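Positive phenol-degradative gene regulator (Ralstonia sp. E2, PDB 5FRY) senses phenols through the N-terminal domain described here and, as an enhancer-binding activator of the ATPase family, probably switches on transcription of phenol-degradation genes. Local coordinates at residues D116-I119 / A120-V123; G75-D78 / A79-A82; M153-G156 / Y157-Y161; D137-R140 / Q141-V145. One frame throughout, in Å; residues are numbered along the deposited sequence.

Interaction 1 (D116-I119 / A120-V123); sequences DINI and AAGV
Three backbone N-H groups converge on the carbonyl oxygen of Asn118, and that convergence illustrates how a beta hairpin combines a type I turn with a G1 bulge. The turn runs from Ile119 to Gly122 and joins strand 109-118 to strand 123-131. Of the three, Val123 N makes the sound bond, 3.1 Å from Asn118 O and in the carbonyl plane; Gly122 N at 3.0 Å and Ala121 N are bent and weak. Because Gly122 and Val123 both face Asn118, the returning strand carries one extra residue, and Gly122 takes the positive phi (80°) of the bulge position. The antiparallel hydrogen-bonded pair is completed in the other direction by Asn118 N, which reaches Val123 O at 3.0 Å. Within the turn, Gly122 N bonds to Ile119 O from above the carbonyl plane.

The Asn118 side chain adds a second grip. With CG swung away from the backbone N (chi1 -168°), the amide lies over the start of the turn, and OD1 takes a short but weak bond from Ala121 N, 2.8 Å with an N-H...O angle of 125°. Ala121 CB packs beside the same oxygen.

The turn lies at the surface, yet its strand end is tied inward: Asp91 accepts a hydrogen bond from Ile119 N, and the side chains of Ile117 and Ile119 rest on Leu165 and Met166 of helix 152-166. One strand residue further back, the CA-H of Ile117 points at Val123 O, with 3.5 Å between Ile117 CA and that oxygen.

Interaction 2 (G75-D78 / A79-A82); sequences GVRD and AELA
The Arg77 and Glu80 side chains run alongside each other in one direction and pair one turn apart along helix 60-84. The salt bridge is loose: Arg77 NH1 stands 3.5 Å from Glu80 OE1, which sits at the edge of the guanidinium and near its plane. The carboxylate plane is turned 85° against the guanidinium, so the two groups do not meet as a flat, two-pronged pair. A bend in the arginine chain at chi2 (-51°) and an extended glutamate beyond CG bring the ends together. Glu80 CG also passes Val76 O at 3.4 Å.

Beneath these side chains runs the backbone bonding of the helix, soundest in Ala79 N to Gly75 O at 3.0 Å and Ala82 N to Asp78 O at 2.9 Å; the bonds to Val76 O and Arg77 O are long and weak.

Further out, each oxygen of Asp78 has its own partner: OD1 is hydrogen-bonded to His43 of the second subunit, OD2 to Tyr157 OH. The Arg77-Glu80 pair is an i to i+3 salt bridge on a helix, and helix 60-84 meets the second subunit through Asp78 and His43 while lying beside the phenol pocket through Tyr157.

Interaction 3 (M153-G156 / Y157-Y161); sequences MQIG and YATGY. With ERH (3,4-dimethylphenol), chain D.
Tyr157 CB lies 3.4 Å from Gln154 O on the preceding turn of helix 152-166, and from there the tyrosine ring reaches out to the bound phenol. Tyr161, a turn further on, leaves the helix in the same way: in both residues CG is trans to the backbone N (chi1 179°). The dimethylphenol ligand (ERH) meets the two rings differently. It comes to the edge of the Tyr157 ring, near its plane, with ERH C06 3.6 Å from Tyr157 CD1. Tyr161 is approached obliquely by a methyl group, ERH C09 lying 3.3 Å from Tyr161 CD1 and equally close to its CB. Between them Ala158 offers a small surface: its CA is 3.6 Å from ERH C03, close enough for the ligand to lie against the backbone.

Each tyrosine is also fixed at its hydroxyl, Tyr157 by an aspartate of helix 60-84 and Tyr161 by the carbonyl of Met94, while His102 stacks on the Tyr157 ring. The helix that carries them is regularly bonded. Thr159 N to Ile155 O is almost straight at 175° and 3.0 Å long, and Gly160 N reaches Gly156 O at 2.8 Å. Thr159 OG1 also approaches Ile155 O, but it has hydrogen-bonding partners beyond this helix in Tyr205 and the backbone N of Tyr172.

This central helix is thus enclosed by its neighbours: Met153, Tyr157 and Tyr161 pack on helix 60-84, Tyr157 and Tyr161 on helix 97-104, and Ile155, Ala158 and Thr159 against strand 170-176.

Interaction 4 (D137-R140 / Q141-V145); sequences DVHR and QMFGV
His139 turns its ring to the side remote from its own backbone N (chi1 -176°), while Phe143, one turn later, has CG opposite its carbonyl carbon (chi1 -62°); together these torsions bring the two rings into contact. The rings meet obliquely, planes 31° apart and centroids 4.7 Å apart. Phe143 CD2 sits over one face of the imidazole, offset toward its rim, at 3.2 Å from His139 CE1. Phe143 CB adds a CH-pi contact over the histidine face, 4.0 Å from the ring centroid. On the His139 ring, ND1 has a weak hydrogen bond with Arg51 of helix 44-58, a helix that Phe143 also touches through Arg51 and Val55.

Val138 and Met142 point the same way, with Val138 CG1 4.0 Å from Met142 CG.

The backbone beneath is finishing its helix. His139 O accepts two bonds, one from Phe143 N at 2.8 Å, nearly along the C=O axis, and one from Met142 N, which comes in from above the carbonyl plane. Gly144 N then gives Arg140 O a weak bond at 3.0 Å, and Gly144 is the first residue to leave helical angles, with positive phi. The run as a whole is a helix giving way to a loop, here where helix 134-143 runs out in the V4R part of the sensory domain.

In the fold
From the N terminus, the four local contacts follow one another in series, none enclosing or crossing another. Interaction 2 comes first, on helix 60-84; interaction 1 then closes the hairpin between strands 109-118 and 123-131. Interaction 4 lies at the end of helix 134-143, and interaction 3 on the next helix, 152-166, near the centre of the chain. Interactions 2 and 3 touch directly and so join the two family regions, Activator of aromatic catabolism and V4R, beside the ligand. Interactions 1 and 4 lie on opposite sides of the chain's centre, their centres about 37 Å apart, and neither touches another contact.

Interaction 1 (D116-I119 / A120-V123)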
ATOM      1  N   ASP A 116      20.118 -19.276  12.123  1.00 42.89           N
ATOM      2  CA  ASP A 116      19.966 -20.599  12.725  1.00 36.69           C
ATOM      3  C   ASP A 116      18.499 -20.813  13.020  1.00 37.37           C
ATOM      4  O   ASP A 116      17.897 -20.033  13.756  1.00 39.01           O
ATOM      5  CB  ASP A 116      20.779 -20.730  14.018  1.00 48.23           C
ATOM      6  CG  ASP A 116      22.256 -20.985  13.770  1.00 52.50           C
ATOM      7  OD1 ASP A 116      22.606 -21.564  12.715  1.00 55.89           O
ATOM      8  OD2 ASP A 116      23.065 -20.615  14.651  1.00 56.20           O
ATOM      9  N   ILE A 117      17.912 -21.852  12.440  1.00 38.93           N
ATOM     10  CA  ILE A 117      16.491 -22.086  12.625  1.00 37.20           C
ATOM     11  C   ILE A 117      16.173 -23.583  12.679  1.00 39.14           C
ATOM     12  O   ILE A 117      16.611 -24.353  11.825  1.00 42.57           O
ATOM     13  CB  ILE A 117      15.659 -21.392  11.502  1.00 28.79           C
ATOM     14  CG1 ILE A 117      14.161 -21.448  11.812  1.00 38.94           C
ATOM     15  CG2 ILE A 117      15.977 -21.978  10.133  1.00 34.34           C
ATOM     16  CD1 ILE A 117      13.259 -21.174  10.627  1.00 32.27           C
ATOM     17  N   ASN A 118      15.471 -23.984  13.738  1.00 39.69           N
ATOM     18  CA  ASN A 118      14.798 -25.281  13.792  1.00 38.26           C
ATOM     19  C   ASN A 118      13.391 -25.096  14.331  1.00 37.52           C
ATOM     20  O   ASN A 118      13.208 -24.699  15.489  1.00 32.02           O
ATOM     21  CB  ASN A 118      15.555 -26.289  14.661  1.00 39.66           C
ATOM     22  CG  ASN A 118      15.015 -27.712  14.492  1.00 41.05           C
ATOM     23  OD1 ASN A 118      13.943 -28.052  14.997  1.00 38.68           O
ATOM     24  ND2 ASN A 118      15.749 -28.538  13.754  1.00 46.63           N
ATOM     25  N   ILE A 119      12.403 -25.368  13.484  1.00 37.64           N
ATOM     26  CA  ILE A 119      11.017 -25.056  13.790  1.00 34.23           C
ATOM     27  C   ILE A 119      10.492 -26.018  14.841  1.00 39.23           C
ATOM     28  O   ILE A 119       9.921 -25.608  15.856  1.00 38.01           O
ATOM     29  CB  ILE A 119      10.144 -25.108  12.513  1.00 34.44           C
ATOM     30  CG1 ILE A 119      10.533 -23.948  11.582  1.00 35.93           C
ATOM     31  CG2 ILE A 119       8.663 -25.088  12.871  1.00 34.99           C
ATOM     32  CD1 ILE A 119       9.878 -24.007  10.222  1.00 35.82           C
ATOM     33  N   ALA A 120      10.709 -27.306  14.596  1.00 40.88           N
ATOM     34  CA  ALA A 120      10.357 -28.339  15.555  1.00 37.79           C
ATOM     35  C   ALA A 120      10.893 -28.045  16.960  1.00 39.38           C
ATOM     36  O   ALA A 120      10.218 -28.331  17.955  1.00 40.15           O
ATOM     37  CB  ALA A 120      10.873 -29.691  15.073  1.00 40.28           C
ATOM     38  N   ALA A 121      12.086 -27.451  17.037  1.00 34.70           N
ATOM     39  CA  ALA A 121      12.802 -27.342  18.307  1.00 38.33           C
ATOM     40  C   ALA A 121      12.626 -25.973  18.956  1.00 37.43           C
ATOM     41  O   ALA A 121      13.050 -25.756  20.087  1.00 33.83           O
ATOM     42  CB  ALA A 121      14.295 -27.646  18.102  1.00 32.95           C
ATOM     43  N   GLY A 122      12.035 -25.036  18.218  1.00 34.97           N
ATOM     44  CA  GLY A 122      11.719 -23.735  18.773  1.00 34.85           C
ATOM     45  C   GLY A 122      12.919 -22.823  18.816  1.00 35.71           C
ATOM     46  O   GLY A 122      12.922 -21.830  19.535  1.00 32.76           O
ATOM     47  N   VAL A 123      13.941 -23.165  18.038  1.00 33.71           N
ATOM     48  CA  VAL A 123      15.165 -22.379  17.974  1.00 35.80           C
ATOM     49  C   VAL A 123      15.145 -21.400  16.809  1.00 30.16           C
ATOM     50  O   VAL A 123      14.881 -21.790  15.678  1.00 32.45           O
ATOM     51  CB  VAL A 123      16.409 -23.251  17.792  1.00 34.17           C
ATOM     52  CG1 VAL A 123      17.656 -22.414  18.019  1.00 37.04           C
ATOM     53  CG2 VAL A 123      16.382 -24.417  18.723  1.00 36.74           C
TER

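Interaction 2 (G75-D78 / A79-A82)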
ATOM      1  N   GLY A  75       3.217 -10.014   6.937  1.00 23.07           N
ATOM      2  CA  GLY A  75       4.168 -11.120   7.074  1.00 24.90           C
ATOM      3  C   GLY A  75       3.471 -12.439   7.406  1.00 25.15           C
ATOM      4  O   GLY A  75       3.853 -13.490   6.909  1.00 24.05           O
ATOM      5  N   VAL A  76       2.443 -12.357   8.228  1.00 23.25           N
ATOM      6  CA  VAL A  76       1.613 -13.517   8.557  1.00 23.98           C
ATOM      7  C   VAL A  76       0.905 -14.085   7.327  1.00 22.56           C
ATOM      8  O   VAL A  76       0.814 -15.301   7.171  1.00 30.43           O
ATOM      9  CB  VAL A  76       0.563 -13.196   9.647  1.00 22.11           C
ATOM     10  CG1 VAL A  76      -0.465 -14.377   9.786  1.00 29.66           C
ATOM     11  CG2 VAL A  76       1.273 -12.954  10.996  1.00 30.31           C
ATOM     12  N   ARG A  77       0.367 -13.226   6.466  1.00 25.06           N
ATOM     13  CA  ARG A  77      -0.297 -13.742   5.282  1.00 23.10           C
ATOM     14  C   ARG A  77       0.692 -14.409   4.319  1.00 27.59           C
ATOM     15  O   ARG A  77       0.345 -15.394   3.661  1.00 26.46           O
ATOM     16  CB  ARG A  77      -1.067 -12.642   4.548  1.00 23.63           C
ATOM     17  CG  ARG A  77      -2.239 -12.068   5.326  1.00 30.07           C
ATOM     18  CD  ARG A  77      -3.171 -13.144   5.853  1.00 36.36           C
ATOM     19  NE  ARG A  77      -4.487 -12.562   6.133  1.00 44.56           N
ATOM     20  CZ  ARG A  77      -5.578 -13.261   6.434  1.00 46.44           C
ATOM     21  NH1 ARG A  77      -5.533 -14.588   6.503  1.00 45.96           N
ATOM     22  NH2 ARG A  77      -6.720 -12.624   6.666  1.00 45.83           N
ATOM     23  N   ASP A  78       1.913 -13.879   4.222  1.00 22.88           N
ATOM     24  CA  ASP A  78       2.918 -14.432   3.312  1.00 26.21           C
ATOM     25  C   ASP A  78       3.483 -15.763   3.844  1.00 30.26           C
ATOM     26  O   ASP A  78       3.805 -16.672   3.055  1.00 30.79           O
ATOM     27  CB  ASP A  78       4.049 -13.408   3.071  1.00 28.88           C
ATOM     28  CG  ASP A  78       3.625 -12.290   2.135  1.00 25.53           C
ATOM     29  OD1 ASP A  78       2.506 -12.358   1.580  1.00 25.39           O
ATOM     30  OD2 ASP A  78       4.400 -11.344   1.945  1.00 26.29           O
ATOM     31  N   ALA A  79       3.549 -15.914   5.171  1.00 25.57           N
ATOM     32  CA  ALA A  79       3.963 -17.183   5.757  1.00 28.60           C
ATOM     33  C   ALA A  79       2.933 -18.284   5.465  1.00 31.59           C
ATOM     34  O   ALA A  79       3.292 -19.443   5.352  1.00 32.68           O
ATOM     35  CB  ALA A  79       4.157 -17.065   7.246  1.00 26.20           C
ATOM     36  N   GLU A  80       1.668 -17.906   5.318  1.00 30.06           N
ATOM     37  CA  GLU A  80       0.634 -18.876   4.943  1.00 36.05           C
ATOM     38  C   GLU A  80       0.862 -19.355   3.526  1.00 36.07           C
ATOM     39  O   GLU A  80       0.638 -20.532   3.220  1.00 36.75           O
ATOM     40  CB  GLU A  80      -0.770 -18.278   5.061  1.00 35.43           C
ATOM     41  CG  GLU A  80      -1.171 -17.943   6.481  1.00 35.98           C
ATOM     42  CD  GLU A  80      -2.459 -17.143   6.548  1.00 38.77           C
ATOM     43  OE1 GLU A  80      -3.059 -16.865   5.477  1.00 36.55           O
ATOM     44  OE2 GLU A  80      -2.871 -16.781   7.672  1.00 45.28           O
ATOM     45  N   LEU A  81       1.294 -18.439   2.662  1.00 31.55           N
ATOM     46  CA  LEU A  81       1.604 -18.780   1.284  1.00 37.87           C
ATOM     47  C   LEU A  81       2.824 -19.703   1.242  1.00 39.26           C
ATOM     48  O   LEU A  81       2.847 -20.676   0.488  1.00 42.73           O
ATOM     49  CB  LEU A  81       1.830 -17.514   0.446  1.00 34.53           C
ATOM     50  CG  LEU A  81       2.375 -17.698  -0.971  1.00 36.30           C
ATOM     51  CD1 LEU A  81       1.490 -18.666  -1.739  1.00 38.14           C
ATOM     52  CD2 LEU A  81       2.485 -16.378  -1.717  1.00 31.30           C
ATOM     53  N   ALA A  82       3.819 -19.421   2.077  1.00 35.55           N
ATOM     54  CA  ALA A  82       5.059 -20.190   2.070  1.00 41.01           C
ATOM     55  C   ALA A  82       4.823 -21.603   2.581  1.00 38.41           C
ATOM     56  O   ALA A  82       5.416 -22.561   2.087  1.00 40.93           O
ATOM     57  CB  ALA A  82       6.128 -19.493   2.907  1.00 35.23           C
TER

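Interaction 3 (M153-G156 / Y157-Y161)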
ATOM      1  N   MET A 153       7.018  -0.933   9.501  1.00 28.73           N
ATOM      2  CA  MET A 153       6.263  -1.948   8.766  1.00 27.11           C
ATOM      3  C   MET A 153       7.172  -3.050   8.280  1.00 26.68           C
ATOM      4  O   MET A 153       6.732  -4.202   8.196  1.00 28.06           O
ATOM      5  CB  MET A 153       5.526  -1.339   7.568  1.00 26.13           C
ATOM      6  CG  MET A 153       4.414  -2.193   6.960  1.00 24.20           C
ATOM      7  SD  MET A 153       3.789  -1.375   5.452  1.00 37.75           S
ATOM      8  CE  MET A 153       4.218   0.290   5.810  1.00 25.29           C
ATOM      9  N   GLN A 154       8.416  -2.715   7.924  1.00 25.48           N
ATOM     10  CA  GLN A 154       9.347  -3.743   7.484  1.00 27.55           C
ATOM     11  C   GLN A 154       9.657  -4.681   8.628  1.00 26.87           C
ATOM     12  O   GLN A 154       9.737  -5.890   8.432  1.00 30.41           O
ATOM     13  CB  GLN A 154      10.633  -3.142   6.953  1.00 29.03           C
ATOM     14  CG  GLN A 154      10.426  -2.519   5.571  1.00 24.51           C
ATOM     15  CD  GLN A 154      11.614  -1.743   5.102  1.00 32.61           C
ATOM     16  OE1 GLN A 154      11.484  -0.874   4.239  1.00 28.84           O
ATOM     17  NE2 GLN A 154      12.797  -2.065   5.640  1.00 36.23           N
ATOM     18  N   ILE A 155       9.845  -4.112   9.813  1.00 23.67           N
ATOM     19  CA  ILE A 155      10.093  -4.918  11.030  1.00 27.94           C
ATOM     20  C   ILE A 155       8.890  -5.768  11.436  1.00 31.53           C
ATOM     21  O   ILE A 155       9.030  -6.959  11.724  1.00 32.19           O
ATOM     22  CB  ILE A 155      10.478  -4.020  12.228  1.00 30.10           C
ATOM     23  CG1 ILE A 155      11.925  -3.551  12.089  1.00 34.52           C
ATOM     24  CG2 ILE A 155      10.249  -4.761  13.543  1.00 29.09           C
ATOM     25  CD1 ILE A 155      12.929  -4.680  12.155  1.00 32.21           C
ATOM     26  N   GLY A 156       7.707  -5.150  11.469  1.00 31.42           N
ATOM     27  CA  GLY A 156       6.482  -5.867  11.769  1.00 28.00           C
ATOM     28  C   GLY A 156       6.343  -7.099  10.895  1.00 29.56           C
ATOM     29  O   GLY A 156       5.944  -8.190  11.351  1.00 27.90           O
ATOM     30  N   TYR A 157       6.703  -6.923   9.637  1.00 26.66           N
ATOM     31  CA  TYR A 157       6.613  -7.973   8.640  1.00 28.30           C
ATOM     32  C   TYR A 157       7.527  -9.141   8.998  1.00 29.21           C
ATOM     33  O   TYR A 157       7.074 -10.305   8.996  1.00 27.51           O
ATOM     34  CB  TYR A 157       6.937  -7.416   7.259  1.00 26.43           C
ATOM     35  CG  TYR A 157       6.892  -8.461   6.168  1.00 25.24           C
ATOM     36  CD1 TYR A 157       7.899  -9.436   6.068  1.00 28.15           C
ATOM     37  CD2 TYR A 157       5.831  -8.509   5.267  1.00 27.22           C
ATOM     38  CE1 TYR A 157       7.860 -10.405   5.094  1.00 26.39           C
ATOM     39  CE2 TYR A 157       5.789  -9.472   4.275  1.00 21.92           C
ATOM     40  CZ  TYR A 157       6.815 -10.409   4.190  1.00 31.02           C
ATOM     41  OH  TYR A 157       6.810 -11.372   3.204  1.00 28.69           O
ATOM     42  N   ALA A 158       8.790  -8.840   9.325  1.00 28.17           N
ATOM     43  CA  ALA A 158       9.767  -9.866   9.713  1.00 31.29           C
ATOM     44  C   ALA A 158       9.283 -10.645  10.921  1.00 27.99           C
ATOM     45  O   ALA A 158       9.352 -11.879  10.955  1.00 27.77           O
ATOM     46  CB  ALA A 158      11.125  -9.260  10.006  1.00 26.29           C
ATOM     47  N   THR A 159       8.806  -9.919  11.922  1.00 27.32           N
ATOM     48  CA  THR A 159       8.260 -10.515  13.129  1.00 26.14           C
ATOM     49  C   THR A 159       7.090 -11.456  12.815  1.00 29.19           C
ATOM     50  O   THR A 159       7.074 -12.633  13.245  1.00 26.15           O
ATOM     51  CB  THR A 159       7.818  -9.406  14.103  1.00 29.55           C
ATOM     52  OG1 THR A 159       8.956  -8.591  14.422  1.00 30.94           O
ATOM     53  CG2 THR A 159       7.234  -9.979  15.368  1.00 31.89           C
ATOM     54  N   GLY A 160       6.137 -10.948  12.038  1.00 26.78           N
ATOM     55  CA  GLY A 160       4.883 -11.639  11.780  1.00 25.91           C
ATOM     56  C   GLY A 160       5.109 -12.913  11.006  1.00 29.22           C
ATOM     57  O   GLY A 160       4.603 -13.968  11.385  1.00 27.71           O
ATOM     58  N   TYR A 161       5.902 -12.810   9.951  1.00 22.92           N
ATOM     59  CA  TYR A 161       6.234 -13.940   9.092  1.00 25.42           C
ATOM     60  C   TYR A 161       6.981 -15.008   9.872  1.00 29.18           C
ATOM     61  O   TYR A 161       6.588 -16.162   9.863  1.00 29.32           O
ATOM     62  CB  TYR A 161       7.078 -13.485   7.899  1.00 26.04           C
ATOM     63  CG  TYR A 161       7.488 -14.627   6.982  1.00 27.21           C
ATOM     64  CD1 TYR A 161       8.566 -15.455   7.301  1.00 28.98           C
ATOM     65  CD2 TYR A 161       6.790 -14.885   5.810  1.00 27.00           C
ATOM     66  CE1 TYR A 161       8.931 -16.514   6.478  1.00 26.89           C
ATOM     67  CE2 TYR A 161       7.158 -15.925   4.977  1.00 30.37           C
ATOM     68  CZ  TYR A 161       8.230 -16.734   5.314  1.00 33.71           C
ATOM     69  OH  TYR A 161       8.586 -17.764   4.474  1.00 36.05           O
TER
HETATM   70  O01 ERH D1209      12.193  -8.592   5.317  1.00 33.33           O
HETATM   71  C02 ERH D1209      13.868 -11.221   7.452  1.00 38.02           C
HETATM   72  C03 ERH D1209      11.458 -11.742   7.210  1.00 39.04           C
HETATM   73  C04 ERH D1209      12.841 -12.043   7.743  1.00 40.55           C
HETATM   74  C05 ERH D1209      13.639  -9.997   6.592  1.00 34.71           C
HETATM   75  C06 ERH D1209      11.252 -10.652   6.444  1.00 37.10           C
HETATM   76  C07 ERH D1209      12.407  -9.730   6.117  1.00 37.84           C
HETATM   77  C08 ERH D1209      15.253 -11.521   7.985  1.00 40.86           C
HETATM   78  C09 ERH D1209      10.303 -12.664   7.537  1.00 38.61           C

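Interaction 4 (D137-R140 / Q141-V145)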
ATOM      1  N   ASP A 137      13.793   5.257   3.399  1.00 38.80           N
ATOM      2  CA  ASP A 137      13.780   6.250   2.323  1.00 38.00           C
ATOM      3  C   ASP A 137      12.642   7.258   2.461  1.00 44.13           C
ATOM      4  O   ASP A 137      12.864   8.457   2.333  1.00 44.11           O
ATOM      5  CB  ASP A 137      13.667   5.561   0.961  1.00 40.80           C
ATOM      6  CG  ASP A 137      15.001   5.109   0.417  1.00 44.94           C
ATOM      7  OD1 ASP A 137      15.937   4.906   1.219  1.00 55.50           O
ATOM      8  OD2 ASP A 137      15.118   4.945  -0.815  1.00 45.67           O
ATOM      9  N   VAL A 138      11.422   6.773   2.705  1.00 40.73           N
ATOM     10  CA  VAL A 138      10.256   7.654   2.751  1.00 44.15           C
ATOM     11  C   VAL A 138      10.245   8.494   4.015  1.00 44.52           C
ATOM     12  O   VAL A 138       9.918   9.684   3.972  1.00 45.16           O
ATOM     13  CB  VAL A 138       8.920   6.881   2.668  1.00 41.83           C
ATOM     14  CG1 VAL A 138       7.761   7.875   2.606  1.00 45.28           C
ATOM     15  CG2 VAL A 138       8.900   5.975   1.452  1.00 43.09           C
ATOM     16  N   HIS A 139      10.594   7.879   5.140  1.00 38.02           N
ATOM     17  CA  HIS A 139      10.690   8.623   6.383  1.00 39.93           C
ATOM     18  C   HIS A 139      11.639   9.803   6.230  1.00 43.34           C
ATOM     19  O   HIS A 139      11.335  10.919   6.653  1.00 42.42           O
ATOM     20  CB  HIS A 139      11.185   7.748   7.525  1.00 41.23           C
ATOM     21  CG  HIS A 139      11.205   8.458   8.839  1.00 41.80           C
ATOM     22  ND1 HIS A 139      10.099   8.525   9.657  1.00 43.75           N
ATOM     23  CD2 HIS A 139      12.172   9.175   9.453  1.00 43.99           C
ATOM     24  CE1 HIS A 139      10.394   9.225  10.737  1.00 43.33           C
ATOM     25  NE2 HIS A 139      11.645   9.638  10.634  1.00 43.52           N
ATOM     26  N   ARG A 140      12.802   9.528   5.647  1.00 43.20           N
ATOM     27  CA  ARG A 140      13.859  10.523   5.533  1.00 44.77           C
ATOM     28  C   ARG A 140      13.384  11.728   4.734  1.00 49.77           C
ATOM     29  O   ARG A 140      13.797  12.864   4.989  1.00 46.57           O
ATOM     30  CB  ARG A 140      15.104   9.920   4.876  1.00 46.16           C
ATOM     31  CG  ARG A 140      16.326   9.896   5.780  1.00 54.02           C
ATOM     32  CD  ARG A 140      17.599   9.745   4.973  1.00 56.76           C
ATOM     33  NE  ARG A 140      17.728  10.820   3.994  1.00 64.51           N
ATOM     34  CZ  ARG A 140      18.327  11.984   4.236  1.00 68.45           C
ATOM     35  NH1 ARG A 140      18.857  12.225   5.429  1.00 63.38           N
ATOM     36  NH2 ARG A 140      18.400  12.907   3.286  1.00 63.31           N
ATOM     37  N   GLN A 141      12.512  11.470   3.766  1.00 48.21           N
ATOM     38  CA  GLN A 141      11.985  12.530   2.921  1.00 50.06           C
ATOM     39  C   GLN A 141      10.811  13.256   3.574  1.00 46.95           C
ATOM     40  O   GLN A 141      10.527  14.402   3.238  1.00 47.44           O
ATOM     41  CB  GLN A 141      11.574  11.963   1.567  1.00 48.64           C
ATOM     42  CG  GLN A 141      12.760  11.465   0.754  1.00 60.33           C
ATOM     43  CD  GLN A 141      12.387  11.119  -0.675  1.00 71.86           C
ATOM     44  OE1 GLN A 141      11.392  10.431  -0.919  1.00 72.78           O
ATOM     45  NE2 GLN A 141      13.183  11.600  -1.631  1.00 74.49           N
ATOM     46  N   MET A 142      10.152  12.610   4.530  1.00 46.28           N
ATOM     47  CA  MET A 142       9.025  13.232   5.220  1.00 44.32           C
ATOM     48  C   MET A 142       9.417  13.968   6.507  1.00 48.22           C
ATOM     49  O   MET A 142       8.753  14.935   6.889  1.00 52.77           O
ATOM     50  CB  MET A 142       7.951  12.190   5.552  1.00 46.61           C
ATOM     51  CG  MET A 142       7.336  11.478   4.347  1.00 43.38           C
ATOM     52  SD  MET A 142       6.634  12.577   3.099  1.00 48.92           S
ATOM     53  CE  MET A 142       5.240  13.304   3.971  1.00 38.81           C
ATOM     54  N   PHE A 143      10.482  13.517   7.168  1.00 40.01           N
ATOM     55  CA  PHE A 143      10.835  13.991   8.509  1.00 44.50           C
ATOM     56  C   PHE A 143      12.313  14.351   8.654  1.00 42.52           C
ATOM     57  O   PHE A 143      12.728  14.856   9.694  1.00 51.08           O
ATOM     58  CB  PHE A 143      10.510  12.927   9.577  1.00 45.54           C
ATOM     59  CG  PHE A 143       9.046  12.570   9.691  1.00 45.82           C
ATOM     60  CD1 PHE A 143       8.161  13.395  10.375  1.00 45.60           C
ATOM     61  CD2 PHE A 143       8.563  11.385   9.143  1.00 46.50           C
ATOM     62  CE1 PHE A 143       6.814  13.055  10.495  1.00 46.35           C
ATOM     63  CE2 PHE A 143       7.227  11.043   9.249  1.00 45.40           C
ATOM     64  CZ  PHE A 143       6.348  11.875   9.929  1.00 49.10           C
ATOM     65  N   GLY A 144      13.111  14.063   7.633  1.00 44.58           N
ATOM     66  CA  GLY A 144      14.553  14.174   7.764  1.00 43.78           C
ATOM     67  C   GLY A 144      15.106  12.948   8.466  1.00 48.60           C
ATOM     68  O   GLY A 144      14.368  11.998   8.725  1.00 49.19           O
ATOM     69  N   VAL A 145      16.401  12.959   8.764  1.00 47.26           N
ATOM     70  CA  VAL A 145      17.027  11.857   9.493  1.00 51.30           C
ATOM     71  C   VAL A 145      16.381  11.702  10.873  1.00 49.60           C
ATOM     72  O   VAL A 145      16.047  12.691  11.523  1.00 50.14           O
ATOM     73  CB  VAL A 145      18.558  12.070   9.647  1.00 49.68           C
ATOM     74  CG1 VAL A 145      19.179  10.961  10.491  1.00 51.60           C
ATOM     75  CG2 VAL A 145      19.231  12.142   8.288  1.00 52.29           C
TER